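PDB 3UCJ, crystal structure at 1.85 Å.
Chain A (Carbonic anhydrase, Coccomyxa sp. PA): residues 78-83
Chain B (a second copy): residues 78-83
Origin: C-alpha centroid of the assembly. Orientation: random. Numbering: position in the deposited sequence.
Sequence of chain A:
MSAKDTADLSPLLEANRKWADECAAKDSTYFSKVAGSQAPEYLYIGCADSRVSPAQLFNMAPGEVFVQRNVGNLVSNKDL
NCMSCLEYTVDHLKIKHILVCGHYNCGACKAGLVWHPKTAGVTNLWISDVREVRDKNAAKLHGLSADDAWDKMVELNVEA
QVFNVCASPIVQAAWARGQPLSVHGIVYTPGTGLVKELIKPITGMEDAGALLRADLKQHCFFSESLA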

# COMPACT_ATOMS: atom_id res chain seq x y z
N LYS A 78 1.54 -1.16 -7.75
CA LYS A 78 1.76 -1.20 -6.30
C LYS A 78 0.52 -1.06 -5.49
O LYS A 78 0.62 -0.88 -4.27
CB LYS A 78 2.83 -0.18 -5.96
CG LYS A 78 4.18 -0.63 -6.56
CD LYS A 78 5.33 0.40 -6.55
CE LYS A 78 5.82 0.71 -5.05
NZ LYS A 78 7.23 1.35 -5.05
N ASP A 79 -0.66 -1.16 -6.09
CA ASP A 79 -1.89 -1.15 -5.35
C ASP A 79 -2.47 -2.55 -5.38
O ASP A 79 -3.04 -2.93 -6.44
CB ASP A 79 -2.94 -0.26 -6.09
CG ASP A 79 -4.35 -0.41 -5.50
OD1 ASP A 79 -4.47 -0.79 -4.31
OD2 ASP A 79 -5.33 0.01 -6.18
N LEU A 80 -2.29 -3.25 -4.23
CA LEU A 80 -2.80 -4.63 -4.07
C LEU A 80 -4.30 -4.76 -4.21
O LEU A 80 -4.81 -5.84 -4.52
CB LEU A 80 -2.29 -5.29 -2.79
CG LEU A 80 -0.77 -5.35 -2.71
CD1 LEU A 80 -0.39 -6.00 -1.28
CD2 LEU A 80 -0.20 -6.21 -3.93
N ASN A 81 -5.08 -3.70 -3.95
CA ASN A 81 -6.50 -3.74 -4.11
C ASN A 81 -6.87 -3.88 -5.62
O ASN A 81 -7.53 -4.86 -6.07
CB ASN A 81 -7.08 -2.37 -3.53
CG ASN A 81 -8.58 -2.29 -3.54
OD1 ASN A 81 -9.25 -2.63 -4.52
ND2 ASN A 81 -9.14 -1.59 -2.47
N CYS A 82 -6.50 -2.89 -6.43
CA CYS A 82 -6.76 -3.06 -7.88
C CYS A 82 -6.01 -4.28 -8.48
O CYS A 82 -6.62 -5.07 -9.32
CB CYS A 82 -6.23 -1.82 -8.62
SG CYS A 82 -6.70 -1.82 -10.41
N MET A 83 -4.78 -4.50 -8.06
CA MET A 83 -3.99 -5.65 -8.65
C MET A 83 -4.63 -7.02 -8.34
O MET A 83 -4.58 -7.93 -9.24
CB MET A 83 -2.55 -5.60 -8.22
CG MET A 83 -1.77 -4.41 -8.88
SD MET A 83 -1.57 -4.77 -10.67
CE MET A 83 -2.54 -3.46 -11.39
N LYS B 78 -4.78 1.00 6.23
CA LYS B 78 -3.55 1.13 5.42
C LYS B 78 -3.74 0.81 3.95
O LYS B 78 -2.76 0.75 3.24
CB LYS B 78 -2.42 0.24 6.04
CG LYS B 78 -2.12 0.78 7.51
CD LYS B 78 -1.26 -0.17 8.37
CE LYS B 78 0.16 -0.41 7.75
NZ LYS B 78 1.18 -0.86 8.80
N ASP B 79 -4.97 0.64 3.53
CA ASP B 79 -5.28 0.67 2.06
C ASP B 79 -5.79 2.06 1.67
O ASP B 79 -6.94 2.40 1.90
CB ASP B 79 -6.41 -0.35 1.82
CG ASP B 79 -6.92 -0.34 0.33
OD1 ASP B 79 -6.15 0.19 -0.48
OD2 ASP B 79 -8.08 -0.75 0.07
N LEU B 80 -4.92 2.80 0.99
CA LEU B 80 -5.30 4.17 0.48
C LEU B 80 -6.36 4.11 -0.55
O LEU B 80 -7.07 5.10 -0.76
CB LEU B 80 -4.08 4.89 -0.07
CG LEU B 80 -2.92 5.09 0.99
CD1 LEU B 80 -1.76 5.79 0.29
CD2 LEU B 80 -3.56 5.95 2.19
N ASN B 81 -6.55 2.95 -1.20
CA ASN B 81 -7.65 2.84 -2.13
C ASN B 81 -9.00 2.87 -1.42
O ASN B 81 -9.84 3.77 -1.75
CB ASN B 81 -7.41 1.53 -3.00
CG ASN B 81 -8.51 1.32 -4.03
OD1 ASN B 81 -9.71 1.75 -3.88
ND2 ASN B 81 -8.09 0.63 -5.15
N CYS B 82 -9.27 1.96 -0.46
CA CYS B 82 -10.58 2.02 0.14
C CYS B 82 -10.60 3.31 1.08
O CYS B 82 -11.64 3.97 1.16
CB CYS B 82 -10.78 0.81 1.01
SG CYS B 82 -12.33 0.70 1.92
N MET B 83 -9.44 3.68 1.60
CA MET B 83 -9.48 4.87 2.56
C MET B 83 -9.82 6.18 1.87
O MET B 83 -10.48 7.04 2.48
CB MET B 83 -8.23 4.97 3.37
CG MET B 83 -8.13 3.94 4.50
SD MET B 83 -9.42 4.10 5.79
CE MET B 83 -10.39 2.58 5.49
O HOH W 1 -3.87 -0.16 -1.78

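An N-cap aspartate is usually discussed as a local device, a carboxylate that folds back to accept the free amides of a helix's first turn. The contact between two copies of this carbonic anhydrase illustrates how the same group can also serve a neighbouring chain. Asp A79 adopts the t rotamer (chi1 169°), which brings its carboxylate over the start of its own helix: OD1 accepts from Asn A81 N at 3.0 Å and OD2 from Cys A82 N at 3.1 Å. Asp B79, also t (chi1 175°), repeats the arrangement, with OD1 2.9 Å from Asn B81 N and OD2 3.0 Å from Cys B82 N, the latter bond weak. Beneath each cap the first helical turn closes through the backbone, Met A83 N to Asp A79 O and Met B83 N to Asp B79 O, both 2.8 Å.

Capping leaves the carboxylates able to accept more. The CA-to-CB bonds of Asn A81 and Asn B81 point toward the opposing stretch, and their t rotamers (chi1 -176° and -179°) extend the amides across the interface. Asn A81 ND2 donates to Asp B79 OD2 at 2.9 Å, and Asn B81 ND2 returns the bond to Asp A79 OD2 at 3.0 Å. Each OD2 therefore accepts from a backbone amide of its own chain and a side-chain amide of the other. The two asparagine amides pack side by side, Asn A81 ND2 lying 3.4 Å from Asn B81 CG.

The cost is proximity of like charges: Asp A79 OD1 and Asp B79 OD1 are 4.3 Å apart. A water mediates between them, donating to Asp A79 OD1 at 2.7 Å and to Asp B79 OD1 at 2.6 Å. Conformations that cap a helix thus also build a reciprocal polar contact.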